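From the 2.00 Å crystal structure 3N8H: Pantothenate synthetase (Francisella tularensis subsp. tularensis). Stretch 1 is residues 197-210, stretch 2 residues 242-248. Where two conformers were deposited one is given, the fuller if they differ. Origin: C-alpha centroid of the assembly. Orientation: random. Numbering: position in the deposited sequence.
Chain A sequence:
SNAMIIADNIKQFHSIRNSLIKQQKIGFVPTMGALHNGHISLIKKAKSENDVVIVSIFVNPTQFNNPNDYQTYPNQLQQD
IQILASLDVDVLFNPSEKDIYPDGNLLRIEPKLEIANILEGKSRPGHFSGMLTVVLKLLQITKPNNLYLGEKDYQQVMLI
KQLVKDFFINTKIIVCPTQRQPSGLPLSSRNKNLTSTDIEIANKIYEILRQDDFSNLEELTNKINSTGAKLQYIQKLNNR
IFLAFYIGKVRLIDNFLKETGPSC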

# COMPACT_ATOMS: atom_id res chain seq x y z
N THR A 197 41.88 -5.68 -3.53
CA THR A 197 42.31 -5.14 -2.24
C THR A 197 41.12 -4.87 -1.32
O THR A 197 41.23 -5.05 -0.11
CB THR A 197 43.20 -3.87 -2.37
OG1 THR A 197 42.50 -2.85 -3.09
CG2 THR A 197 44.50 -4.19 -3.09
N ASP A 198 39.98 -4.45 -1.89
CA ASP A 198 38.73 -4.32 -1.14
C ASP A 198 38.34 -5.65 -0.49
O ASP A 198 37.93 -5.69 0.66
CB ASP A 198 37.57 -3.88 -2.05
CG ASP A 198 37.74 -2.48 -2.59
OD1 ASP A 198 38.71 -1.80 -2.19
OD2 ASP A 198 36.90 -2.05 -3.42
N ILE A 199 38.43 -6.73 -1.28
CA ILE A 199 38.16 -8.07 -0.80
C ILE A 199 38.98 -8.40 0.44
O ILE A 199 38.50 -9.07 1.35
CB ILE A 199 38.47 -9.13 -1.89
CG1 ILE A 199 37.49 -9.01 -3.06
CG2 ILE A 199 38.41 -10.53 -1.31
CD1 ILE A 199 36.04 -9.24 -2.66
N GLU A 200 40.23 -7.94 0.47
CA GLU A 200 41.12 -8.30 1.57
C GLU A 200 40.80 -7.47 2.82
O GLU A 200 40.93 -7.92 3.96
CB GLU A 200 42.60 -8.14 1.17
CG GLU A 200 43.03 -6.69 0.92
CD GLU A 200 44.51 -6.45 1.20
OE1 GLU A 200 45.16 -5.72 0.42
OE2 GLU A 200 45.02 -6.98 2.22
N ILE A 201 40.36 -6.24 2.60
CA ILE A 201 39.85 -5.43 3.70
C ILE A 201 38.59 -6.09 4.26
O ILE A 201 38.44 -6.24 5.46
CB ILE A 201 39.53 -4.04 3.21
CG1 ILE A 201 40.83 -3.36 2.76
CG2 ILE A 201 38.81 -3.24 4.31
CD1 ILE A 201 40.58 -2.03 2.06
N ALA A 202 37.69 -6.50 3.38
CA ALA A 202 36.46 -7.13 3.84
C ALA A 202 36.80 -8.33 4.73
O ALA A 202 36.24 -8.47 5.82
CB ALA A 202 35.58 -7.54 2.67
N ASN A 203 37.73 -9.18 4.28
CA ASN A 203 38.13 -10.36 5.06
C ASN A 203 38.76 -10.02 6.42
O ASN A 203 38.49 -10.68 7.42
CB ASN A 203 39.06 -11.28 4.25
CG ASN A 203 38.35 -11.98 3.08
OD1 ASN A 203 37.13 -12.25 3.12
ND2 ASN A 203 39.11 -12.28 2.04
N LYS A 204 39.61 -8.98 6.45
CA LYS A 204 40.16 -8.48 7.71
C LYS A 204 39.08 -8.03 8.70
O LYS A 204 39.18 -8.29 9.89
CB LYS A 204 41.15 -7.34 7.47
CG LYS A 204 42.51 -7.79 6.94
CD LYS A 204 43.46 -6.61 6.73
CE LYS A 204 42.98 -5.69 5.61
NZ LYS A 204 44.01 -4.70 5.21
N ILE A 205 38.06 -7.34 8.20
CA ILE A 205 36.94 -6.95 9.05
C ILE A 205 36.35 -8.19 9.74
O ILE A 205 36.06 -8.16 10.94
CB ILE A 205 35.84 -6.23 8.23
CG1 ILE A 205 36.30 -4.85 7.76
CG2 ILE A 205 34.53 -6.11 9.05
CD1 ILE A 205 35.29 -4.15 6.85
N TYR A 206 36.15 -9.26 8.97
CA TYR A 206 35.52 -10.45 9.52
C TYR A 206 36.45 -11.32 10.38
O TYR A 206 35.98 -12.13 11.19
CB TYR A 206 34.78 -11.23 8.43
CG TYR A 206 33.43 -10.62 8.24
CD1 TYR A 206 32.30 -11.16 8.85
CD2 TYR A 206 33.30 -9.43 7.53
CE1 TYR A 206 31.06 -10.55 8.71
CE2 TYR A 206 32.07 -8.82 7.40
CZ TYR A 206 30.96 -9.38 7.99
OH TYR A 206 29.76 -8.74 7.84
N GLU A 207 37.75 -11.12 10.22
CA GLU A 207 38.72 -11.78 11.07
C GLU A 207 38.63 -11.11 12.43
O GLU A 207 38.75 -11.75 13.47
CB GLU A 207 40.12 -11.60 10.47
CG GLU A 207 41.20 -12.46 11.09
CD GLU A 207 42.52 -12.36 10.33
OE1 GLU A 207 43.56 -12.09 10.97
OE2 GLU A 207 42.52 -12.54 9.08
N ILE A 208 38.38 -9.81 12.40
CA ILE A 208 38.21 -9.01 13.62
C ILE A 208 36.90 -9.36 14.32
O ILE A 208 36.85 -9.58 15.52
CB ILE A 208 38.24 -7.51 13.28
CG1 ILE A 208 39.65 -7.10 12.84
CG2 ILE A 208 37.75 -6.67 14.45
CD1 ILE A 208 39.74 -5.69 12.31
N LEU A 209 35.82 -9.41 13.55
CA LEU A 209 34.52 -9.69 14.12
C LEU A 209 34.50 -11.06 14.81
O LEU A 209 33.98 -11.20 15.90
CB LEU A 209 33.43 -9.60 13.04
CG LEU A 209 33.12 -8.18 12.53
CD1 LEU A 209 32.21 -8.20 11.28
CD2 LEU A 209 32.53 -7.30 13.66
N ARG A 210 35.10 -12.06 14.17
CA ARG A 210 35.11 -13.42 14.71
C ARG A 210 35.83 -13.57 16.04
O ARG A 210 35.51 -14.45 16.83
CB ARG A 210 35.71 -14.39 13.69
CG ARG A 210 34.66 -14.91 12.77
CD ARG A 210 35.16 -16.03 11.89
NE ARG A 210 34.04 -16.55 11.13
CZ ARG A 210 34.15 -17.30 10.05
NH1 ARG A 210 35.34 -17.64 9.59
NH2 ARG A 210 33.05 -17.72 9.44
N PHE A 242 23.98 -5.75 14.74
CA PHE A 242 23.72 -5.17 13.43
C PHE A 242 24.84 -4.20 13.04
O PHE A 242 25.26 -3.37 13.83
CB PHE A 242 22.41 -4.38 13.45
CG PHE A 242 21.19 -5.24 13.56
CD1 PHE A 242 20.36 -5.44 12.46
CD2 PHE A 242 20.88 -5.87 14.76
CE1 PHE A 242 19.24 -6.24 12.57
CE2 PHE A 242 19.76 -6.67 14.87
CZ PHE A 242 18.94 -6.85 13.77
N LEU A 243 25.30 -4.29 11.80
CA LEU A 243 26.29 -3.34 11.30
C LEU A 243 26.17 -3.10 9.80
O LEU A 243 25.51 -3.88 9.08
CB LEU A 243 27.73 -3.76 11.65
CG LEU A 243 28.35 -4.87 10.81
CD1 LEU A 243 29.84 -4.63 10.72
CD2 LEU A 243 28.07 -6.20 11.47
N ALA A 244 26.81 -2.02 9.36
CA ALA A 244 26.90 -1.65 7.96
C ALA A 244 28.18 -0.84 7.84
O ALA A 244 28.56 -0.10 8.78
CB ALA A 244 25.70 -0.77 7.54
N PHE A 245 28.84 -0.97 6.71
CA PHE A 245 30.11 -0.26 6.48
C PHE A 245 30.33 -0.08 4.99
O PHE A 245 29.73 -0.80 4.18
CB PHE A 245 31.28 -1.04 7.08
CG PHE A 245 31.39 -2.44 6.56
CD1 PHE A 245 32.17 -2.72 5.45
CD2 PHE A 245 30.70 -3.48 7.18
CE1 PHE A 245 32.28 -4.01 4.95
CE2 PHE A 245 30.80 -4.79 6.69
CZ PHE A 245 31.59 -5.05 5.57
N TYR A 246 31.19 0.87 4.63
CA TYR A 246 31.60 1.07 3.26
C TYR A 246 33.02 0.54 3.10
O TYR A 246 33.84 0.69 4.01
CB TYR A 246 31.60 2.56 2.89
CG TYR A 246 30.29 3.12 2.39
CD1 TYR A 246 29.92 3.02 1.06
CD2 TYR A 246 29.41 3.76 3.27
CE1 TYR A 246 28.72 3.54 0.60
CE2 TYR A 246 28.20 4.28 2.82
CZ TYR A 246 27.86 4.16 1.50
OH TYR A 246 26.66 4.67 1.05
N ILE A 247 33.31 -0.09 1.96
CA ILE A 247 34.70 -0.23 1.53
C ILE A 247 34.75 0.45 0.17
O ILE A 247 34.03 0.04 -0.77
CB ILE A 247 35.19 -1.71 1.44
CG1 ILE A 247 34.94 -2.43 2.77
CG2 ILE A 247 36.69 -1.76 1.10
CD1 ILE A 247 35.27 -3.90 2.72
N GLY A 248 35.53 1.51 0.07
CA GLY A 248 35.42 2.40 -1.08
C GLY A 248 33.98 2.89 -1.20
O GLY A 248 33.43 3.47 -0.25

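Residues 197-210 belong to a helix, and residues 242-247 to a strand, that each begin earlier in the same chain, and the two run nearly antiparallel, with an angle of 150° between their N-to-C directions and a closest approach of 9.7 Å between their axes. The separation is not uniform. Near the start of the first stretch, Asp 198 CA lies 6.3 Å from Ile 247 CA, whereas further along Leu 209 CA stands 10.8 Å from Leu 243 CA.

Within the helix the i to i+4 pattern is regular, as in Ala 202 N to Asp 198 O at 2.8 Å and Leu 209 N to Ile 205 O at 2.9 Å. No hydrogen bond crosses between the stretches; their contact rests on side-chain packing and burial, with 377 Å² covered in all.

The periodicities of the two elements select the residues that meet. In the strand, alternate residues Leu 243, Phe 245 and Ile 247 direct CA-to-CB toward the helix, while Tyr 246 points away. On the helix, Asp 198, Ile 201, Ile 205 and Leu 209 point toward the strand at spacings of three and four, which keep them on one face.

Aliphatic packing centres on Ile 247, the residue with the largest covered area. Its CD1 lies 3.7 Å from Ala 202 CB, 3.9 Å from Ile 201 CG2 and 4.1 Å from Ile 205 CD1. The small methyl of Ala 202 lets this extended isoleucine come close to the helix backbone: Ile 247 CD1 is 3.6 Å from Ala 202 N. At the wider end, Leu 209 CD1 and Leu 243 CD1 meet at 4.3 Å, two buried, branched side chains whose methyl ends meet across the wider gap.

Aromatic contacts occupy the middle. Ile 205 CD1 sits over one face of the Phe 245 ring, 3.9 Å from the ring centroid and 26° off the normal, a CH-pi arrangement in which a weakly polarised methyl meets the pi cloud. Phe 245 CZ in turn approaches the edge of the Tyr 206 ring, 4.2 Å from Tyr 206 CE2. Tyrosine suits this buried place because its ring can pack against apolar neighbours while its hydroxyl is hydrogen-bonded elsewhere in the structure.

Asp 198 adds van der Waals contact, without a hydrogen bond: its OD1 lies 3.9 Å from Ile 247 CG2, and its backbone O lies 3.8 Å from Ile 247 CD1. Beyond Ile 247 the strand gives way to Gly 248, whose positive phi of 56° is a conformation that favours glycine.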